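Local structure of protein STN1 (Saccharomyces cerevisiae, 3KEY) at residues Leu95-Ile103 and Val138-Thr146. The protein helps regulate telomere length and protect chromosome ends, limiting telomerase loading through its interaction with CDC13; this chain is its C-terminal part. Numbering follows the deposited sequence.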
loop_
_atom_site.group_PDB
_atom_site.type_symbol
_atom_site.label_atom_id
_atom_site.label_comp_id
_atom_site.label_asym_id
_atom_site.label_seq_id
_atom_site.Cartn_x
_atom_site.Cartn_y
_atom_site.Cartn_z
ATOM N N LEU A 95 0.214 -3.237 -9.258
ATOM C CA LEU A 95 -0.568 -3.976 -8.265
ATOM C C LEU A 95 -1.940 -3.330 -8.117
ATOM O O LEU A 95 -2.952 -4.019 -7.999
ATOM C CB LEU A 95 0.145 -3.990 -6.907
ATOM C CG LEU A 95 1.297 -4.988 -6.802
ATOM C CD1 LEU A 95 2.144 -4.729 -5.555
ATOM C CD2 LEU A 95 0.715 -6.394 -6.791
ATOM N N PHE A 96 -1.967 -2.000 -8.134
ATOM C CA PHE A 96 -3.221 -1.276 -8.021
ATOM C C PHE A 96 -4.096 -1.508 -9.247
ATOM O O PHE A 96 -5.308 -1.664 -9.120
ATOM C CB PHE A 96 -2.960 0.218 -7.824
ATOM C CG PHE A 96 -3.139 0.669 -6.409
ATOM C CD1 PHE A 96 -4.391 1.065 -5.949
ATOM C CD2 PHE A 96 -2.067 0.652 -5.521
ATOM C CE1 PHE A 96 -4.583 1.439 -4.621
ATOM C CE2 PHE A 96 -2.241 1.020 -4.185
ATOM C CZ PHE A 96 -3.503 1.416 -3.733
ATOM N N GLU A 97 -3.491 -1.516 -10.432
ATOM C CA GLU A 97 -4.254 -1.760 -11.649
ATOM C C GLU A 97 -4.864 -3.152 -11.551
ATOM O O GLU A 97 -6.060 -3.336 -11.782
ATOM C CB GLU A 97 -3.356 -1.672 -12.885
ATOM C CG GLU A 97 -3.367 -0.310 -13.566
ATOM C CD GLU A 97 -2.467 -0.257 -14.793
ATOM O OE1 GLU A 97 -2.517 -1.200 -15.620
ATOM O OE2 GLU A 97 -1.716 0.735 -14.930
ATOM N N TYR A 98 -4.030 -4.131 -11.193
ATOM C CA TYR A 98 -4.485 -5.509 -11.043
ATOM C C TYR A 98 -5.688 -5.616 -10.079
ATOM O O TYR A 98 -6.699 -6.246 -10.403
ATOM C CB TYR A 98 -3.319 -6.364 -10.545
ATOM C CG TYR A 98 -3.642 -7.826 -10.322
ATOM C CD1 TYR A 98 -4.271 -8.256 -9.150
ATOM C CD2 TYR A 98 -3.289 -8.786 -11.274
ATOM C CE1 TYR A 98 -4.536 -9.611 -8.929
ATOM C CE2 TYR A 98 -3.546 -10.141 -11.066
ATOM C CZ TYR A 98 -4.166 -10.548 -9.893
ATOM O OH TYR A 98 -4.393 -11.891 -9.676
ATOM N N ALA A 99 -5.575 -5.004 -8.902
ATOM C CA ALA A 99 -6.657 -5.044 -7.923
ATOM C C ALA A 99 -7.931 -4.370 -8.454
ATOM O O ALA A 99 -9.025 -4.912 -8.319
ATOM C CB ALA A 99 -6.211 -4.380 -6.623
ATOM N N GLU A 100 -7.787 -3.187 -9.048
ATOM C CA GLU A 100 -8.939 -2.465 -9.597
ATOM C C GLU A 100 -9.698 -3.310 -10.630
ATOM O O GLU A 100 -10.930 -3.355 -10.622
ATOM C CB GLU A 100 -8.487 -1.168 -10.265
ATOM C CG GLU A 100 -8.156 -0.037 -9.316
ATOM C CD GLU A 100 -7.110 0.897 -9.901
ATOM O OE1 GLU A 100 -7.098 1.071 -11.141
ATOM O OE2 GLU A 100 -6.305 1.458 -9.125
ATOM N N LYS A 101 -8.959 -3.963 -11.521
ATOM C CA LYS A 101 -9.571 -4.802 -12.549
ATOM C C LYS A 101 -10.259 -6.015 -11.935
ATOM O O LYS A 101 -11.366 -6.377 -12.337
ATOM C CB LYS A 101 -8.517 -5.279 -13.554
ATOM C CG LYS A 101 -7.994 -4.184 -14.477
ATOM C CD LYS A 101 -6.835 -4.700 -15.330
ATOM C CE LYS A 101 -6.265 -3.616 -16.242
ATOM N NZ LYS A 101 -5.017 -4.081 -16.929
ATOM N N ARG A 102 -9.597 -6.650 -10.967
ATOM C CA ARG A 102 -10.170 -7.823 -10.315
ATOM C C ARG A 102 -11.484 -7.457 -9.632
ATOM O O ARG A 102 -12.496 -8.130 -9.818
ATOM C CB ARG A 102 -9.193 -8.400 -9.286
ATOM C CG ARG A 102 -9.771 -9.537 -8.441
ATOM C CD ARG A 102 -10.374 -10.608 -9.323
ATOM N NE ARG A 102 -9.397 -11.085 -10.296
ATOM C CZ ARG A 102 -8.625 -12.153 -10.127
ATOM N NH1 ARG A 102 -8.712 -12.885 -9.020
ATOM N NH2 ARG A 102 -7.743 -12.475 -11.064
ATOM N N ILE A 103 -11.458 -6.386 -8.844
ATOM C CA ILE A 103 -12.637 -5.920 -8.128
ATOM C C ILE A 103 -13.755 -5.587 -9.123
ATOM O O ILE A 103 -14.920 -5.941 -8.918
ATOM C CB ILE A 103 -12.281 -4.665 -7.285
ATOM C CG1 ILE A 103 -11.432 -5.082 -6.071
ATOM C CG2 ILE A 103 -13.537 -3.925 -6.862
ATOM C CD1 ILE A 103 -10.739 -3.901 -5.385
ATOM N N VAL A 138 -3.260 -3.243 -0.661
ATOM C CA VAL A 138 -3.635 -2.690 -1.956
ATOM C C VAL A 138 -5.146 -2.863 -2.172
ATOM O O VAL A 138 -5.839 -1.916 -2.561
ATOM C CB VAL A 138 -2.847 -3.358 -3.115
ATOM C CG1 VAL A 138 -3.392 -2.881 -4.467
ATOM C CG2 VAL A 138 -1.367 -2.996 -2.995
ATOM N N PHE A 139 -5.660 -4.059 -1.895
ATOM C CA PHE A 139 -7.089 -4.308 -2.069
ATOM C C PHE A 139 -7.955 -3.477 -1.119
ATOM O O PHE A 139 -9.020 -3.003 -1.516
ATOM C CB PHE A 139 -7.411 -5.808 -1.936
ATOM C CG PHE A 139 -7.226 -6.578 -3.227
ATOM C CD1 PHE A 139 -5.970 -7.044 -3.604
ATOM C CD2 PHE A 139 -8.303 -6.775 -4.093
ATOM C CE1 PHE A 139 -5.784 -7.696 -4.828
ATOM C CE2 PHE A 139 -8.134 -7.424 -5.319
ATOM C CZ PHE A 139 -6.870 -7.886 -5.689
ATOM N N LYS A 140 -7.501 -3.281 0.121
ATOM C CA LYS A 140 -8.263 -2.459 1.059
ATOM C C LYS A 140 -8.449 -1.041 0.497
ATOM O O LYS A 140 -9.557 -0.495 0.513
ATOM C CB LYS A 140 -7.563 -2.389 2.423
ATOM C CG LYS A 140 -7.802 -3.611 3.308
ATOM C CD LYS A 140 -7.116 -3.484 4.668
ATOM C CE LYS A 140 -7.505 -4.643 5.593
ATOM N NZ LYS A 140 -6.806 -4.550 6.915
ATOM N N GLU A 141 -7.363 -0.450 0.003
ATOM C CA GLU A 141 -7.423 0.892 -0.569
ATOM C C GLU A 141 -8.338 0.966 -1.799
ATOM O O GLU A 141 -9.123 1.904 -1.941
ATOM C CB GLU A 141 -6.026 1.374 -0.955
ATOM C CG GLU A 141 -5.479 2.434 -0.037
ATOM C CD GLU A 141 -6.521 3.495 0.303
ATOM O OE1 GLU A 141 -7.055 4.175 -0.615
ATOM O OE2 GLU A 141 -6.807 3.642 1.499
ATOM N N CYS A 142 -8.224 -0.008 -2.694
ATOM C CA CYS A 142 -9.073 -0.024 -3.880
ATOM C C CYS A 142 -10.538 -0.200 -3.491
ATOM O O CYS A 142 -11.409 0.489 -4.016
ATOM C CB CYS A 142 -8.655 -1.148 -4.824
ATOM S SG CYS A 142 -7.044 -0.875 -5.562
ATOM N N LEU A 143 -10.808 -1.118 -2.569
ATOM C CA LEU A 143 -12.182 -1.355 -2.137
ATOM C C LEU A 143 -12.756 -0.112 -1.471
ATOM O O LEU A 143 -13.930 0.216 -1.654
ATOM C CB LEU A 143 -12.241 -2.567 -1.193
ATOM C CG LEU A 143 -12.075 -3.905 -1.933
ATOM C CD1 LEU A 143 -11.807 -5.054 -0.969
ATOM C CD2 LEU A 143 -13.349 -4.171 -2.746
ATOM N N LYS A 144 -11.919 0.588 -0.714
ATOM C CA LYS A 144 -12.334 1.813 -0.035
ATOM C C LYS A 144 -12.765 2.833 -1.102
ATOM O O LYS A 144 -13.816 3.471 -0.984
ATOM C CB LYS A 144 -11.162 2.346 0.797
ATOM C CG LYS A 144 -11.443 3.562 1.667
ATOM C CD LYS A 144 -10.232 3.851 2.582
ATOM C CE LYS A 144 -10.419 5.138 3.390
ATOM N NZ LYS A 144 -9.323 5.390 4.387
ATOM N N ARG A 145 -11.963 2.962 -2.155
ATOM C CA ARG A 145 -12.278 3.894 -3.240
ATOM C C ARG A 145 -13.507 3.455 -4.026
ATOM O O ARG A 145 -14.324 4.285 -4.419
ATOM C CB ARG A 145 -11.102 4.015 -4.213
ATOM C CG ARG A 145 -9.854 4.593 -3.596
ATOM C CD ARG A 145 -8.712 4.621 -4.601
ATOM N NE ARG A 145 -7.557 5.334 -4.068
ATOM C CZ ARG A 145 -6.466 5.610 -4.767
ATOM N NH1 ARG A 145 -6.375 5.228 -6.035
ATOM N NH2 ARG A 145 -5.474 6.284 -4.203
ATOM N N THR A 146 -13.628 2.152 -4.259
ATOM C CA THR A 146 -14.755 1.615 -5.012
ATOM C C THR A 146 -16.082 1.896 -4.308
ATOM O O THR A 146 -17.060 2.305 -4.949
ATOM C CB THR A 146 -14.601 0.095 -5.238
ATOM O OG1 THR A 146 -13.434 -0.148 -6.032
ATOM C CG2 THR A 146 -15.820 -0.472 -5.964
#
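Phe-139 and Phe-96 each offer a ring face to a methyl group of the partner helix. Ala-99 CB stands 3.7 Å from the centroid of the Phe-139 ring, almost on its normal, a CH-pi contact; alanine is short enough for the flat ring to lie close against the backbone, with CZ also 3.6 Å from Ala-99 CA. Arg-102 adds its aliphatic CG at the edge of the same ring, which Ile-159 of strand 154-161 also touches. In the second CH-pi pair, Val-138 CG1 lies over the Phe-96 ring, 4.0 Å from its centroid. Having CG1 anti to the backbone N (chi1 173°) brings this methyl over the ring and, at the same time, against Ala-99 CB.

A sulfur contact and aliphatic packing follow. Cys-142 SG meets Phe-96 CD1 at 3.3 Å, an oblique sulfur-aromatic contact, and as a small knob it fits among Phe-96, Ala-99, Glu-100 and Ile-103. The branched Ile-103 is the reciprocal knob: its CD1 presses tightly on Cys-142 CB, at 3.5 Å, and also meets Leu-143 CG, while CG2 faces Thr-146.

No hydrogen bond joins the two segments. Thr-146 OG1 donates back to Cys-142 O of its own helix, 2.9 Å away, from above the carbonyl plane. At the exposed margin, Arg-145 lays a guanidinium face toward Phe-96 CE1, and a long salt bridge links it to Glu-141.

The axes of segments 95-103 and 138-146 approach to 9.3 Å and cross at -53°. This knobs-into-holes packing joins helices 90-108 and 132-149 in the core of the second winged helix-turn-helix domain.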